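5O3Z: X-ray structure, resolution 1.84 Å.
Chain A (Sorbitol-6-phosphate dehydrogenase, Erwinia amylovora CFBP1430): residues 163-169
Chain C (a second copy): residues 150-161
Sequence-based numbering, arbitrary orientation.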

# COMPACT_ATOMS: atom_id res chain seq x y z
N PHE A 163 6.39 -11.94 -1.79
CA PHE A 163 6.54 -10.70 -0.99
C PHE A 163 8.01 -10.40 -0.64
O PHE A 163 8.53 -9.26 -0.77
CB PHE A 163 5.75 -10.89 0.32
CG PHE A 163 4.32 -10.43 0.27
CD1 PHE A 163 3.36 -11.14 -0.44
CD2 PHE A 163 3.91 -9.33 0.96
CE1 PHE A 163 2.05 -10.72 -0.49
CE2 PHE A 163 2.59 -8.92 0.94
CZ PHE A 163 1.65 -9.64 0.27
N GLY A 164 8.73 -11.42 -0.20
CA GLY A 164 10.15 -11.25 0.10
C GLY A 164 10.94 -10.70 -1.06
O GLY A 164 11.77 -9.80 -0.89
N GLY A 165 10.57 -11.12 -2.26
CA GLY A 165 11.17 -10.47 -3.45
C GLY A 165 10.96 -8.94 -3.56
O GLY A 165 11.82 -8.22 -4.04
N VAL A 166 9.78 -8.46 -3.15
CA VAL A 166 9.52 -7.01 -3.16
C VAL A 166 10.45 -6.34 -2.23
O VAL A 166 11.07 -5.36 -2.58
CB VAL A 166 8.07 -6.70 -2.79
CG1 VAL A 166 7.90 -5.15 -2.68
CG2 VAL A 166 7.16 -7.35 -3.82
N GLY A 167 10.56 -6.90 -1.04
CA GLY A 167 11.52 -6.39 -0.03
C GLY A 167 12.96 -6.34 -0.54
O GLY A 167 13.66 -5.35 -0.35
N LEU A 168 13.38 -7.44 -1.16
CA LEU A 168 14.74 -7.48 -1.73
C LEU A 168 14.91 -6.44 -2.84
O LEU A 168 15.85 -5.65 -2.81
CB LEU A 168 15.09 -8.88 -2.22
CG LEU A 168 16.48 -8.98 -2.80
CD1 LEU A 168 17.56 -8.50 -1.85
CD2 LEU A 168 16.74 -10.36 -3.22
N THR A 169 13.91 -6.35 -3.74
CA THR A 169 13.87 -5.28 -4.76
C THR A 169 14.02 -3.87 -4.17
O THR A 169 14.77 -3.09 -4.71
CB THR A 169 12.61 -5.37 -5.67
OG1 THR A 169 12.71 -6.39 -6.65
CG2 THR A 169 12.35 -4.07 -6.34
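Chain C 150-161: VGSKHNSGYSAA

The two helices meet backbone to backbone: CA of Gly A164 lies 3.2 Å from O of Ala C160, and their axes approach to 7.2 Å. No hydrogen bond joins the two stretches, so the fit rests on close packing. Glycine makes this possible. A CB on Gly A167 would point toward chain C and clash with O of Ser C159, about 2.7 Å away; one on Gly A164 would sit tightly, 3.0 Å from O of Ala C160.

Chain C enters as an extended segment at Val C150, passes through a type II turn from Ser C152 to Asn C155, closed by Asn C155 N to Ser C152 O at 3.2 Å, and becomes helical from Ser C156. Its helix runs roughly antiparallel to that of chain A, at 147°. Gly A164 therefore faces Ala C160, while Leu A168, one turn later, reaches back to Ser C156, its CD1 3.5 Å from CB of the serine. The small methyl of Ala C160 gives Leu A168 an apolar neighbor, CB to CB 4.2 Å, without forcing the backbones apart. Ser C159 points toward chain A, its CB 4.0 Å from O of Gly A167; its short side chain also serves chain C, where OG accepts a hydrogen bond from N of Ser C152 at 3.1 Å, tying the loop to the helix.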

# COMPACT_ATOMS: atom_id res chain seq x y z
N VAL C 150 8.99 -0.95 4.14
CA VAL C 150 9.84 -0.17 3.28
C VAL C 150 11.27 -0.81 3.36
O VAL C 150 11.79 -1.00 4.47
CB VAL C 150 9.88 1.31 3.68
CG1 VAL C 150 10.44 1.49 5.07
CG2 VAL C 150 10.72 2.11 2.67
N GLY C 151 11.81 -1.20 2.22
CA GLY C 151 13.18 -1.67 2.10
C GLY C 151 14.19 -0.83 2.88
O GLY C 151 14.09 0.38 2.93
N SER C 152 15.10 -1.50 3.55
CA SER C 152 16.13 -0.91 4.39
C SER C 152 17.42 -1.02 3.61
O SER C 152 17.79 -2.09 3.16
CB SER C 152 16.29 -1.65 5.72
OG SER C 152 17.28 -1.04 6.54
N LYS C 153 18.03 0.14 3.41
CA LYS C 153 19.34 0.29 2.82
C LYS C 153 20.37 -0.51 3.64
O LYS C 153 20.41 -0.39 4.83
CB LYS C 153 19.74 1.76 2.79
CG LYS C 153 20.97 1.96 1.92
CD LYS C 153 21.41 3.38 1.74
CE LYS C 153 22.77 3.34 1.03
NZ LYS C 153 23.18 4.67 0.51
N HIS C 154 21.24 -1.23 2.95
CA HIS C 154 22.22 -2.18 3.54
C HIS C 154 21.62 -3.33 4.39
O HIS C 154 22.32 -3.91 5.21
CB HIS C 154 23.29 -1.46 4.43
CG HIS C 154 24.18 -0.49 3.71
ND1 HIS C 154 24.18 -0.30 2.35
CD2 HIS C 154 25.15 0.32 4.20
CE1 HIS C 154 25.06 0.63 2.03
NE2 HIS C 154 25.68 1.00 3.13
N ASN C 155 20.32 -3.64 4.27
CA ASN C 155 19.71 -4.69 5.07
C ASN C 155 18.79 -5.51 4.19
O ASN C 155 17.69 -5.84 4.60
CB ASN C 155 18.98 -4.13 6.37
CG ASN C 155 19.94 -3.81 7.52
OD1 ASN C 155 20.34 -4.69 8.27
ND2 ASN C 155 20.27 -2.55 7.67
N SER C 156 19.29 -5.93 3.02
CA SER C 156 18.52 -6.82 2.14
C SER C 156 18.01 -8.14 2.77
O SER C 156 16.91 -8.58 2.49
CB SER C 156 19.29 -7.06 0.85
OG SER C 156 20.65 -7.42 1.16
N GLY C 157 18.82 -8.81 3.58
CA GLY C 157 18.36 -10.00 4.22
C GLY C 157 17.23 -9.75 5.23
O GLY C 157 16.26 -10.49 5.28
N TYR C 158 17.39 -8.71 6.02
CA TYR C 158 16.33 -8.33 6.97
C TYR C 158 15.01 -7.89 6.24
O TYR C 158 13.99 -8.49 6.49
CB TYR C 158 16.80 -7.28 7.96
CG TYR C 158 15.94 -7.09 9.18
CD1 TYR C 158 15.87 -8.03 10.20
CD2 TYR C 158 15.20 -5.92 9.35
CE1 TYR C 158 15.09 -7.80 11.37
CE2 TYR C 158 14.46 -5.70 10.53
CZ TYR C 158 14.37 -6.66 11.48
OH TYR C 158 13.62 -6.42 12.60
N SER C 159 15.07 -6.94 5.30
CA SER C 159 13.86 -6.59 4.54
C SER C 159 13.24 -7.73 3.75
O SER C 159 12.03 -7.95 3.73
CB SER C 159 14.08 -5.43 3.62
OG SER C 159 13.98 -4.25 4.36
N ALA C 160 14.07 -8.48 3.07
CA ALA C 160 13.54 -9.63 2.35
C ALA C 160 12.78 -10.56 3.28
O ALA C 160 11.65 -11.04 2.96
CB ALA C 160 14.72 -10.38 1.67
N ALA C 161 13.36 -10.83 4.46
CA ALA C 161 12.74 -11.72 5.42
C ALA C 161 11.44 -11.10 6.04
O ALA C 161 10.40 -11.77 6.19
CB ALA C 161 13.75 -12.03 6.55